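Local coordinates for protein leucyl aminopeptidase (Trypanosoma brucei brucei, PDB 5NTD) that probably removes leucine and other residues from the N-terminus of peptides as a hexameric, manganese-binding aminopeptidase of the M17 family, at residues E447-E452 and G471-G476; Q55-A60 and A74-K79. All blocks are in the same frame, centred on the assembly; numbering follows the deposited sequence.

Contact 1 of 2, residues E447-E452 and G471-G476; sequences EYHEPE and GVSCAG
This is a buried packing contact in the catalytic domain of the M17 aminopeptidase fold, in which His449 lies against Ser473 and Cys474. The short helix 446-449, with the 3-10 turn 450-452 that follows it, meets the first turn of helix 471-480. The chains come nearest at His449 and Cys474, where the CA atoms are 5.3 Å apart. The imidazole carries the contact. The CB methylene of Ser473 sits over its face, toward CE1 and NE2, and His449 CE1 lies 3.5 Å from Ser473 CB. The backbone atoms Cys474 N and Ser473 O lie over the same face. Ring rotation is held from its own side of the contact, because NE2 is hydrogen-bonded to the backbone N of Cys445. As NE2 must accept there, ND1 probably carries the proton of a neutral ring.

Cys474 SG sits beside the base of the same side chain, 3.8 Å from His449 CB. With chi1 at -76°, SG swings beside its own backbone N and so comes to lie against His449 CB and ND1. Glu452 adds a thinner contact, made by Glu452 CG, 4.3 Å from Cys474 SG. The Glu452 carboxylate pairs instead with Arg466 and Asn469, in the chain that joins the two segments, while Ser473 OG is hydrogen-bonded to Leu443 O. On the neighbouring surface, Tyr448 meets His413 of a second subunit, so the contact lies close to a subunit interface. The sulfur of Cys474 approaches the imidazole obliquely, 4.6 Å from SG to the His449 ring centroid and 53° off the ring normal.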
loop_
_atom_site.group_PDB
_atom_site.type_symbol
_atom_site.label_atom_id
_atom_site.label_comp_id
_atom_site.label_asym_id
_atom_site.label_seq_id
_atom_site.Cartn_x
_atom_site.Cartn_y
_atom_site.Cartn_z
ATOM N N GLU G 447 -3.356 20.543 27.658
ATOM C CA GLU G 447 -3.174 21.775 26.872
ATOM C C GLU G 447 -2.564 21.503 25.496
ATOM O O GLU G 447 -2.800 22.231 24.559
ATOM C CB GLU G 447 -2.359 22.846 27.626
ATOM C CG GLU G 447 -0.928 22.451 28.000
ATOM C CD GLU G 447 -0.793 21.828 29.374
ATOM O OE1 GLU G 447 -1.727 21.125 29.828
ATOM O OE2 GLU G 447 0.292 22.007 29.992
ATOM N N TYR G 448 -1.801 20.431 25.377
ATOM C CA TYR G 448 -1.253 20.001 24.064
ATOM C C TYR G 448 -2.112 18.986 23.309
ATOM O O TYR G 448 -2.001 18.867 22.105
ATOM C CB TYR G 448 0.173 19.451 24.204
ATOM C CG TYR G 448 1.206 20.438 24.680
ATOM C CD1 TYR G 448 0.969 21.839 24.657
ATOM C CD2 TYR G 448 2.453 19.995 25.108
ATOM C CE1 TYR G 448 1.940 22.739 25.087
ATOM C CE2 TYR G 448 3.423 20.894 25.515
ATOM C CZ TYR G 448 3.160 22.269 25.520
ATOM O OH TYR G 448 4.124 23.154 25.933
ATOM N N HIS G 449 -2.955 18.257 24.015
ATOM C CA HIS G 449 -3.878 17.276 23.372
ATOM C C HIS G 449 -5.099 17.948 22.764
ATOM O O HIS G 449 -5.576 17.581 21.709
ATOM C CB HIS G 449 -4.369 16.223 24.342
ATOM C CG HIS G 449 -3.295 15.646 25.187
ATOM N ND1 HIS G 449 -2.010 15.449 24.726
ATOM C CD2 HIS G 449 -3.292 15.249 26.487
ATOM C CE1 HIS G 449 -1.265 14.949 25.695
ATOM N NE2 HIS G 449 -2.009 14.841 26.779
ATOM N N GLU G 450 -5.617 18.911 23.489
ATOM C CA GLU G 450 -6.869 19.606 23.139
ATOM C C GLU G 450 -6.941 20.130 21.685
ATOM O O GLU G 450 -7.928 19.898 21.016
ATOM C CB GLU G 450 -7.105 20.739 24.122
ATOM C CG GLU G 450 -8.383 21.510 23.922
ATOM C CD GLU G 450 -8.465 22.693 24.865
ATOM O OE1 GLU G 450 -7.574 22.872 25.761
ATOM O OE2 GLU G 450 -9.444 23.471 24.681
ATOM N N PRO G 451 -5.910 20.827 21.209
ATOM C CA PRO G 451 -5.962 21.364 19.833
ATOM C C PRO G 451 -6.069 20.313 18.735
ATOM O O PRO G 451 -6.525 20.616 17.633
ATOM C CB PRO G 451 -4.637 22.120 19.688
ATOM C CG PRO G 451 -4.098 22.266 21.065
ATOM C CD PRO G 451 -4.628 21.116 21.854
ATOM N N GLU G 452 -5.681 19.085 19.043
ATOM C CA GLU G 452 -5.754 18.002 18.054
ATOM C C GLU G 452 -7.174 17.610 17.662
ATOM O O GLU G 452 -7.384 16.980 16.628
ATOM C CB GLU G 452 -5.024 16.760 18.548
ATOM C CG GLU G 452 -3.511 16.951 18.643
ATOM C CD GLU G 452 -2.840 17.166 17.296
ATOM O OE1 GLU G 452 -3.465 16.906 16.254
ATOM O OE2 GLU G 452 -1.672 17.594 17.288
ATOM N N GLY G 471 -0.369 9.748 20.966
ATOM C CA GLY G 471 -1.626 9.099 20.609
ATOM C C GLY G 471 -2.350 8.402 21.753
ATOM O O GLY G 471 -3.558 8.366 21.793
ATOM N N VAL G 472 -1.600 7.804 22.652
ATOM C CA VAL G 472 -2.213 7.125 23.804
ATOM C C VAL G 472 -2.886 8.215 24.649
ATOM O O VAL G 472 -3.992 8.060 25.116
ATOM C CB VAL G 472 -1.211 6.370 24.669
ATOM C CG1 VAL G 472 -1.960 5.559 25.723
ATOM C CG2 VAL G 472 -0.340 5.438 23.849
ATOM N N SER G 473 -2.154 9.309 24.820
ATOM C CA SER G 473 -2.575 10.414 25.657
ATOM C C SER G 473 -3.812 11.104 25.101
ATOM O O SER G 473 -4.780 11.381 25.811
ATOM C CB SER G 473 -1.445 11.410 25.826
ATOM O OG SER G 473 -0.260 10.782 26.309
ATOM N N CYS G 474 -3.766 11.395 23.822
ATOM C CA CYS G 474 -4.880 12.097 23.144
ATOM C C CYS G 474 -6.189 11.304 23.212
ATOM O O CYS G 474 -7.247 11.878 23.416
ATOM C CB CYS G 474 -4.541 12.418 21.682
ATOM S SG CYS G 474 -3.403 13.810 21.525
ATOM N N ALA G 475 -6.116 9.995 23.071
ATOM C CA ALA G 475 -7.330 9.156 23.218
ATOM C C ALA G 475 -7.905 9.283 24.639
ATOM O O ALA G 475 -9.106 9.372 24.846
ATOM C CB ALA G 475 -7.051 7.715 22.888
ATOM N N GLY G 476 -7.008 9.318 25.609
ATOM C CA GLY G 476 -7.396 9.531 27.008
ATOM C C GLY G 476 -8.030 10.890 27.182
ATOM O O GLY G 476 -9.099 11.031 27.773
#

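Contact 2 of 2, residues Q55-A60 and A74-K79; sequences QLRDPA and AIERVK
Arg57 reaches Ile75 and Glu76 because its chain is fully extended from CG to NE (chi3 180°), which carries the guanidinium across to helix 69-77. Ile75 has CG2 anti to its backbone N, and this methyl faces the arginine. The contact belongs to the N-terminal domain, of the macro clan. It packs the turn after strand 46-52 against the C-terminal end of helix 69-77, beside the mixed sheet.

The inner half is apolar. Leu56 CB lies 3.9 Å from Ile75 CG2, and Ile75 CD1 comes up to the backbone O of Leu56. Both side chains also rest on Val104 of strand 99-107, so the pair closes over the sheet. The outer half is polar. Ile75 CG2 lies over one face of the Arg57 guanidinium, above its border and not its centre, and is 3.6 Å from Arg57 NH1. The two side chains run alongside each other in opposite senses. NH1 has its own partner in His53 O, which helps to fix the flat group.

Arg57 NH2 makes a weak hydrogen bond to Ile75 O, 3.2 Å long and bent to 129°. The arginine thereby meets a carbonyl in the last turn of the helix, where the helix dipole would probably favour a positive charge. Glu76 bends at chi2 to bring its carboxylate back toward the arginine, and the guanidinium and carboxylate planes are 81° apart. The salt bridge is long, at 3.9 Å from Arg57 NH2 to Glu76 OE2. A water adds a further link: it accepts weakly from Arg57 NH2 and lies 2.8 Å from Glu76 O, to which it probably donates.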
loop_
_atom_site.group_PDB
_atom_site.type_symbol
_atom_site.label_atom_id
_atom_site.label_comp_id
_atom_site.label_asym_id
_atom_site.label_seq_id
_atom_site.Cartn_x
_atom_site.Cartn_y
_atom_site.Cartn_z
ATOM N N GLN G 55 16.844 -19.298 45.606
ATOM C CA GLN G 55 15.764 -20.024 46.334
ATOM C C GLN G 55 15.830 -21.546 46.133
ATOM O O GLN G 55 15.645 -22.339 47.055
ATOM C CB GLN G 55 14.396 -19.587 45.894
ATOM C CG GLN G 55 14.012 -18.224 46.377
ATOM C CD GLN G 55 12.872 -17.634 45.557
ATOM O OE1 GLN G 55 12.484 -18.155 44.519
ATOM N NE2 GLN G 55 12.319 -16.545 46.047
ATOM N N LEU G 56 16.148 -21.928 44.920
ATOM C CA LEU G 56 16.302 -23.365 44.550
ATOM C C LEU G 56 17.436 -24.077 45.326
ATOM O O LEU G 56 17.434 -25.306 45.450
ATOM C CB LEU G 56 16.519 -23.542 43.021
ATOM C CG LEU G 56 15.299 -23.243 42.129
ATOM C CD1 LEU G 56 15.731 -23.115 40.660
ATOM C CD2 LEU G 56 14.218 -24.303 42.283
ATOM N N ARG G 57 18.380 -23.286 45.832
ATOM C CA ARG G 57 19.545 -23.796 46.588
ATOM C C ARG G 57 19.408 -23.640 48.109
ATOM O O ARG G 57 20.303 -23.997 48.865
ATOM C CB ARG G 57 20.828 -23.152 46.090
ATOM C CG ARG G 57 21.210 -23.675 44.725
ATOM C CD ARG G 57 22.237 -22.821 44.014
ATOM N NE ARG G 57 22.569 -23.370 42.686
ATOM C CZ ARG G 57 21.744 -23.392 41.646
ATOM N NH1 ARG G 57 20.523 -22.858 41.724
ATOM N NH2 ARG G 57 22.132 -23.927 40.501
ATOM N N ASP G 58 18.268 -23.155 48.543
ATOM C CA ASP G 58 17.950 -23.073 49.966
ATOM C C ASP G 58 17.886 -24.484 50.533
ATOM O O ASP G 58 17.335 -25.395 49.892
ATOM C CB ASP G 58 16.616 -22.336 50.198
ATOM C CG ASP G 58 16.351 -22.027 51.672
ATOM O OD1 ASP G 58 16.047 -22.958 52.457
ATOM O OD2 ASP G 58 16.489 -20.848 52.068
ATOM N N PRO G 59 18.442 -24.698 51.752
ATOM C CA PRO G 59 18.395 -26.030 52.388
ATOM C C PRO G 59 16.975 -26.613 52.530
ATOM O O PRO G 59 16.790 -27.818 52.422
ATOM C CB PRO G 59 18.998 -25.769 53.760
ATOM C CG PRO G 59 19.918 -24.626 53.547
ATOM C CD PRO G 59 19.310 -23.769 52.489
ATOM N N ALA G 60 15.980 -25.751 52.705
ATOM C CA ALA G 60 14.570 -26.201 52.838
ATOM C C ALA G 60 14.074 -27.027 51.671
ATOM O O ALA G 60 13.162 -27.860 51.806
ATOM C CB ALA G 60 13.651 -25.001 53.035
ATOM N N ALA G 74 18.966 -31.492 38.339
ATOM C CA ALA G 74 18.078 -30.630 37.538
ATOM C C ALA G 74 18.299 -29.167 37.884
ATOM O O ALA G 74 18.359 -28.300 37.017
ATOM C CB ALA G 74 16.622 -30.988 37.746
ATOM N N ILE G 75 18.454 -28.922 39.170
ATOM C CA ILE G 75 18.734 -27.555 39.686
ATOM C C ILE G 75 20.075 -26.996 39.166
ATOM O O ILE G 75 20.168 -25.829 38.796
ATOM C CB ILE G 75 18.618 -27.517 41.212
ATOM C CG1 ILE G 75 17.152 -27.730 41.591
ATOM C CG2 ILE G 75 19.114 -26.185 41.769
ATOM C CD1 ILE G 75 16.958 -28.046 43.050
ATOM N N GLU G 76 21.068 -27.860 39.037
ATOM C CA GLU G 76 22.355 -27.457 38.398
ATOM C C GLU G 76 22.253 -27.186 36.907
ATOM O O GLU G 76 22.913 -26.321 36.373
ATOM C CB GLU G 76 23.463 -28.508 38.584
ATOM C CG GLU G 76 23.952 -28.655 40.015
ATOM C CD GLU G 76 24.342 -27.310 40.631
ATOM O OE1 GLU G 76 25.006 -26.491 39.937
ATOM O OE2 GLU G 76 23.965 -27.076 41.803
ATOM N N ARG G 77 21.447 -27.986 36.242
ATOM C CA ARG G 77 21.411 -28.002 34.761
ATOM C C ARG G 77 20.419 -27.016 34.133
ATOM O O ARG G 77 20.571 -26.623 32.988
ATOM C CB ARG G 77 21.148 -29.432 34.245
ATOM C CG ARG G 77 22.380 -30.324 34.326
ATOM C CD ARG G 77 22.033 -31.756 33.972
ATOM N NE ARG G 77 23.162 -32.687 34.112
ATOM C CZ ARG G 77 23.731 -33.385 33.124
ATOM N NH1 ARG G 77 24.759 -34.164 33.412
ATOM N NH2 ARG G 77 23.305 -33.318 31.866
ATOM N N VAL G 78 19.397 -26.659 34.890
ATOM C CA VAL G 78 18.345 -25.746 34.415
ATOM C C VAL G 78 18.948 -24.371 34.091
ATOM O O VAL G 78 19.846 -23.875 34.776
ATOM C CB VAL G 78 17.164 -25.603 35.398
ATOM C CG1 VAL G 78 17.575 -24.846 36.649
ATOM C CG2 VAL G 78 15.972 -24.926 34.735
ATOM N N LYS G 79 18.465 -23.804 32.999
ATOM C CA LYS G 79 18.860 -22.458 32.546
ATOM C C LYS G 79 17.871 -21.409 33.113
ATOM O O LYS G 79 16.698 -21.684 33.310
ATOM C CB LYS G 79 18.940 -22.403 31.011
ATOM C CG LYS G 79 20.087 -23.231 30.418
ATOM C CD LYS G 79 20.157 -23.115 28.886
ATOM C CE LYS G 79 19.025 -23.840 28.148
ATOM N NZ LYS G 79 19.514 -25.034 27.410
HETATM O O HOH W 1 22.207 -23.763 37.169
#

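The two contacts lie in different domains of one chain, contact 2 in the N-terminal domain and contact 1 in the catalytic domain. Their centres are 50 Å apart and their nearest atoms about 33 Å apart, so they do not touch. Contact 1 is the one near the active site: the side chain of Cys474 is about 10 Å from the bound bestatin, which occupies the pocket with the two manganese ions. Both contacts border other subunits. Glu447 is hydrogen-bonded to Asn115 of a second subunit, and Arg77 packs on Arg101 of a third. Contact 1 is buried, whereas contact 2 is partly buried and adds charged groups to its apolar packing.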